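Local structure of glutathione S-transferase (4IVF) at residues F[5-15]-F[30-39]. The protein binds two glutathione molecules per subunit and, as a member of the glutathione S-transferase superfamily, probably conjugates glutathione to electrophilic substrates. Sequence-based numbering, arbitrary orientation.
Sequences LKPIKLYTAPT and LDYEVQKFDL. With GSH (glutathione), chain U.
Leu-10 and Glu-33 mark the middle of a parallel strand pair, where Leu-10 N reaches Glu-33 O at 2.8 Å and Leu-10 O takes Gln-35 N. Strands 8-12 and 32-36 are joined through helix 16-27 in the beta-alpha-beta unit that opens the thioredoxin-like domain of glutathione transferases; 32-36 is an edge strand of the sheet within the subunit, with 8-12 next to it.

The tighter face carries Ile-8, Leu-10, Tyr-32 and Val-34. Leu-10 and the Tyr-32 ring lie side by side, CD2 of Leu-10 coming within 4.1 Å of Tyr-32 CE2, while helix 16-27 covers them through Ile-21 and Leu-25. Tyr-32 OH is hydrogen-bonded to Glu-26 of that helix. At the end of the strand, Thr-12 sets CG2 between its backbone N and carbonyl carbon, its OG1 being trans to N (chi1 -171°), and this methyl meets Val-34 CG1 at 3.7 Å.

On the other face, the solvent-facing chains of Lys-9, Glu-33 and Gln-35 meet more loosely. Glu-33 CG lies across Lys-9 CD at 3.9 Å. Lys-9, bent at chi2 (89°), swings its end to Gln-35, but the bond from NZ to OE1 is weak at 3.3 Å. The Gln-35 amide stands 77° from the Tyr-11 ring, its CD at the ring edge. A tighter aromatic patch closes the strand end: Phe-37 CE1 touches Tyr-11 CB at 3.6 Å, and Phe-49 meets the Phe-37 ring.

Beyond the strands, Thr-15 and Leu-39 meet tip to tip and both touch glutathione; Thr-15 OG1 lies 3.3 Å from the sulfur SG2. That hydroxyl donates to Ala-13 O from above the carbonyl plane, and it caps helix 16-27 through a weak bond from Gly-18 N. With its proton so engaged, OG1 can offer the sulfur only an oxygen lone pair, which could suit a thiol donor.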
loop_
_atom_site.group_PDB
_atom_site.type_symbol
_atom_site.label_atom_id
_atom_site.label_comp_id
_atom_site.label_asym_id
_atom_site.label_seq_id
_atom_site.Cartn_x
_atom_site.Cartn_y
_atom_site.Cartn_z
ATOM N N LEU F 5 27.400 -11.901 -3.268
ATOM C CA LEU F 5 26.671 -10.737 -2.753
ATOM C C LEU F 5 27.014 -10.365 -1.310
ATOM O O LEU F 5 27.328 -11.226 -0.487
ATOM C CB LEU F 5 25.160 -10.955 -2.840
ATOM C CG LEU F 5 24.509 -11.070 -4.221
ATOM C CD1 LEU F 5 23.012 -11.346 -4.086
ATOM C CD2 LEU F 5 24.759 -9.819 -5.042
ATOM N N LYS F 6 26.924 -9.071 -1.010
ATOM C CA LYS F 6 27.053 -8.572 0.356
ATOM C C LYS F 6 25.755 -8.778 1.146
ATOM O O LYS F 6 24.662 -8.823 0.559
ATOM C CB LYS F 6 27.438 -7.087 0.348
ATOM C CG LYS F 6 28.925 -6.826 0.112
ATOM C CD LYS F 6 29.177 -5.390 -0.331
ATOM C CE LYS F 6 30.652 -5.010 -0.233
ATOM N NZ LYS F 6 31.528 -5.850 -1.098
ATOM N N PRO F 7 25.865 -8.912 2.483
ATOM C CA PRO F 7 24.658 -9.048 3.311
ATOM C C PRO F 7 23.750 -7.821 3.217
ATOM O O PRO F 7 24.233 -6.688 3.242
ATOM C CB PRO F 7 25.217 -9.178 4.740
ATOM C CG PRO F 7 26.637 -9.621 4.569
ATOM C CD PRO F 7 27.101 -9.000 3.284
ATOM N N ILE F 8 22.448 -8.060 3.121
ATOM C CA ILE F 8 21.448 -7.008 3.158
ATOM C C ILE F 8 21.141 -6.700 4.618
ATOM O O ILE F 8 20.934 -7.610 5.407
ATOM C CB ILE F 8 20.165 -7.438 2.414
ATOM C CG1 ILE F 8 20.454 -7.569 0.919
ATOM C CG2 ILE F 8 19.023 -6.448 2.651
ATOM C CD1 ILE F 8 19.254 -8.022 0.112
ATOM N N LYS F 9 21.148 -5.424 4.994
ATOM C CA LYS F 9 20.871 -5.072 6.381
ATOM C C LYS F 9 19.374 -4.854 6.560
ATOM O O LYS F 9 18.761 -4.058 5.841
ATOM C CB LYS F 9 21.670 -3.843 6.830
ATOM C CG LYS F 9 21.379 -3.388 8.268
ATOM C CD LYS F 9 22.273 -4.069 9.313
ATOM C CE LYS F 9 22.400 -3.189 10.563
ATOM N NZ LYS F 9 23.255 -3.736 11.682
ATOM N N LEU F 10 18.796 -5.576 7.518
ATOM C CA LEU F 10 17.371 -5.495 7.799
ATOM C C LEU F 10 17.117 -4.859 9.167
ATOM O O LEU F 10 17.510 -5.410 10.198
ATOM C CB LEU F 10 16.745 -6.890 7.754
ATOM C CG LEU F 10 15.282 -6.976 8.165
ATOM C CD1 LEU F 10 14.405 -6.115 7.252
ATOM C CD2 LEU F 10 14.795 -8.436 8.148
ATOM N N TYR F 11 16.474 -3.695 9.161
ATOM C CA TYR F 11 16.047 -3.037 10.386
ATOM C C TYR F 11 14.627 -3.509 10.648
ATOM O O TYR F 11 13.719 -3.259 9.854
ATOM C CB TYR F 11 16.104 -1.509 10.241
ATOM C CG TYR F 11 17.507 -1.004 9.949
ATOM C CD1 TYR F 11 18.451 -0.909 10.957
ATOM C CD2 TYR F 11 17.895 -0.649 8.660
ATOM C CE1 TYR F 11 19.737 -0.478 10.701
ATOM C CE2 TYR F 11 19.195 -0.208 8.398
ATOM C CZ TYR F 11 20.103 -0.116 9.429
ATOM O OH TYR F 11 21.391 0.314 9.199
ATOM N N THR F 12 14.434 -4.224 11.746
ATOM C CA THR F 12 13.161 -4.882 11.942
ATOM C C THR F 12 12.829 -5.132 13.407
ATOM O O THR F 12 13.585 -4.753 14.306
ATOM C CB THR F 12 13.109 -6.202 11.145
ATOM O OG1 THR F 12 11.780 -6.742 11.183
ATOM C CG2 THR F 12 14.107 -7.212 11.698
ATOM N N ALA F 13 11.674 -5.756 13.622
ATOM C CA ALA F 13 11.183 -6.134 14.941
ATOM C C ALA F 13 10.255 -7.330 14.726
ATOM O O ALA F 13 9.737 -7.516 13.625
ATOM C CB ALA F 13 10.420 -4.966 15.584
ATOM N N PRO F 14 10.028 -8.138 15.772
ATOM C CA PRO F 14 9.181 -9.325 15.584
ATOM C C PRO F 14 7.697 -8.958 15.453
ATOM O O PRO F 14 6.960 -8.957 16.436
ATOM C CB PRO F 14 9.445 -10.147 16.848
ATOM C CG PRO F 14 9.896 -9.151 17.856
ATOM C CD PRO F 14 10.594 -8.058 17.129
ATOM N N THR F 15 7.282 -8.647 14.228
ATOM C CA THR F 15 5.977 -8.052 13.946
ATOM C C THR F 15 5.556 -8.533 12.551
ATOM O O THR F 15 6.420 -8.934 11.763
ATOM C CB THR F 15 6.061 -6.497 13.945
ATOM O OG1 THR F 15 7.002 -6.068 12.957
ATOM C CG2 THR F 15 6.470 -5.932 15.329
ATOM N N LEU F 30 18.771 -15.240 0.346
ATOM C CA LEU F 30 19.696 -14.107 0.420
ATOM C C LEU F 30 20.334 -13.943 1.802
ATOM O O LEU F 30 19.671 -14.089 2.831
ATOM C CB LEU F 30 18.977 -12.807 0.053
ATOM C CG LEU F 30 18.512 -12.601 -1.387
ATOM C CD1 LEU F 30 17.410 -11.552 -1.395
ATOM C CD2 LEU F 30 19.672 -12.176 -2.297
ATOM N N ASP F 31 21.625 -13.635 1.811
ATOM C CA ASP F 31 22.334 -13.340 3.048
ATOM C C ASP F 31 21.859 -11.997 3.564
ATOM O O ASP F 31 21.731 -11.035 2.807
ATOM C CB ASP F 31 23.849 -13.276 2.826
ATOM C CG ASP F 31 24.464 -14.632 2.504
ATOM O OD1 ASP F 31 23.910 -15.670 2.928
ATOM O OD2 ASP F 31 25.520 -14.655 1.831
ATOM N N TYR F 32 21.586 -11.933 4.858
ATOM C CA TYR F 32 21.218 -10.671 5.461
ATOM C C TYR F 32 21.554 -10.631 6.937
ATOM O O TYR F 32 21.728 -11.665 7.574
ATOM C CB TYR F 32 19.742 -10.370 5.235
ATOM C CG TYR F 32 18.768 -11.272 5.963
ATOM C CD1 TYR F 32 18.421 -12.518 5.444
ATOM C CD2 TYR F 32 18.168 -10.859 7.150
ATOM C CE1 TYR F 32 17.516 -13.333 6.100
ATOM C CE2 TYR F 32 17.261 -11.663 7.811
ATOM C CZ TYR F 32 16.937 -12.897 7.283
ATOM O OH TYR F 32 16.035 -13.694 7.944
ATOM N N GLU F 33 21.662 -9.423 7.474
ATOM C CA GLU F 33 21.933 -9.252 8.893
ATOM C C GLU F 33 20.864 -8.371 9.522
ATOM O O GLU F 33 20.375 -7.427 8.902
ATOM C CB GLU F 33 23.343 -8.701 9.127
ATOM C CG GLU F 33 23.704 -7.501 8.277
ATOM C CD GLU F 33 25.194 -7.187 8.327
ATOM O OE1 GLU F 33 25.949 -7.997 8.911
ATOM O OE2 GLU F 33 25.608 -6.136 7.784
ATOM N N VAL F 34 20.501 -8.696 10.756
ATOM C CA VAL F 34 19.345 -8.090 11.392
ATOM C C VAL F 34 19.755 -7.138 12.508
ATOM O O VAL F 34 20.680 -7.424 13.267
ATOM C CB VAL F 34 18.413 -9.184 11.953
ATOM C CG1 VAL F 34 17.348 -8.592 12.865
ATOM C CG2 VAL F 34 17.763 -9.935 10.827
ATOM N N GLN F 35 19.079 -5.998 12.582
ATOM C CA GLN F 35 19.188 -5.131 13.742
ATOM C C GLN F 35 17.789 -4.888 14.275
ATOM O O GLN F 35 16.961 -4.293 13.595
ATOM C CB GLN F 35 19.877 -3.797 13.403
ATOM C CG GLN F 35 19.871 -2.817 14.569
ATOM C CD GLN F 35 20.706 -1.556 14.316
ATOM O OE1 GLN F 35 21.705 -1.580 13.588
ATOM N NE2 GLN F 35 20.285 -0.450 14.915
ATOM N N LYS F 36 17.528 -5.342 15.492
ATOM C CA LYS F 36 16.181 -5.268 16.038
ATOM C C LYS F 36 15.861 -3.965 16.767
ATOM O O LYS F 36 16.748 -3.283 17.274
ATOM C CB LYS F 36 15.867 -6.491 16.910
ATOM C CG LYS F 36 16.910 -6.837 17.947
ATOM C CD LYS F 36 16.767 -8.295 18.366
ATOM C CE LYS F 36 17.621 -8.623 19.576
ATOM N NZ LYS F 36 17.089 -7.964 20.794
ATOM N N PHE F 37 14.583 -3.617 16.790
ATOM C CA PHE F 37 14.124 -2.440 17.519
ATOM C C PHE F 37 13.148 -2.857 18.602
ATOM O O PHE F 37 12.292 -3.733 18.377
ATOM C CB PHE F 37 13.427 -1.449 16.579
ATOM C CG PHE F 37 14.355 -0.753 15.627
ATOM C CD1 PHE F 37 14.955 -1.448 14.587
ATOM C CD2 PHE F 37 14.629 0.602 15.772
ATOM C CE1 PHE F 37 15.815 -0.808 13.713
ATOM C CE2 PHE F 37 15.485 1.246 14.904
ATOM C CZ PHE F 37 16.080 0.541 13.871
ATOM N N ASP F 38 13.282 -2.223 19.766
ATOM C CA ASP F 38 12.312 -2.313 20.846
ATOM C C ASP F 38 11.263 -1.210 20.714
ATOM O O ASP F 38 11.503 -0.054 21.090
ATOM C CB ASP F 38 13.015 -2.185 22.194
ATOM C CG ASP F 38 12.100 -2.502 23.373
ATOM O OD1 ASP F 38 10.862 -2.375 23.242
ATOM O OD2 ASP F 38 12.629 -2.883 24.439
ATOM N N LEU F 39 10.091 -1.580 20.211
ATOM C CA LEU F 39 9.026 -0.611 19.948
ATOM C C LEU F 39 8.435 -0.023 21.240
ATOM O O LEU F 39 7.952 1.109 21.242
ATOM C CB LEU F 39 7.922 -1.227 19.057
ATOM C CG LEU F 39 8.069 -1.150 17.524
ATOM C CD1 LEU F 39 9.514 -1.253 17.082
ATOM C CD2 LEU F 39 7.242 -2.224 16.837
HETATM N N1 GSH U . 3.201 0.696 5.948
HETATM C CA1 GSH U . 4.301 0.162 6.697
HETATM C C1 GSH U . 4.868 -1.005 6.015
HETATM O O11 GSH U . 6.103 -1.202 6.009
HETATM O O12 GSH U . 4.125 -1.832 5.438
HETATM C CB1 GSH U . 3.842 -0.215 8.101
HETATM C CG1 GSH U . 5.037 -0.365 8.956
HETATM C CD1 GSH U . 4.714 -0.544 10.433
HETATM O OE1 GSH U . 3.561 -0.507 10.884
HETATM N N2 GSH U . 5.854 -0.774 11.390
HETATM C CA2 GSH U . 5.566 -0.925 12.799
HETATM C C2 GSH U . 6.349 0.128 13.552
HETATM O O2 GSH U . 7.514 0.375 13.223
HETATM C CB2 GSH U . 5.976 -2.261 13.228
HETATM S SG2 GSH U . 5.085 -3.491 12.318
HETATM N N3 GSH U . 5.736 0.846 14.665
HETATM C CA3 GSH U . 6.518 1.841 15.374
HETATM C C3 GSH U . 5.808 3.132 15.485
HETATM O O31 GSH U . 4.898 3.451 14.687
HETATM O O32 GSH U . 6.138 3.927 16.404
HETATM O O HOH W 1 22.772 -10.808 0.258
HETATM O O HOH W 2 26.690 -5.220 4.607
#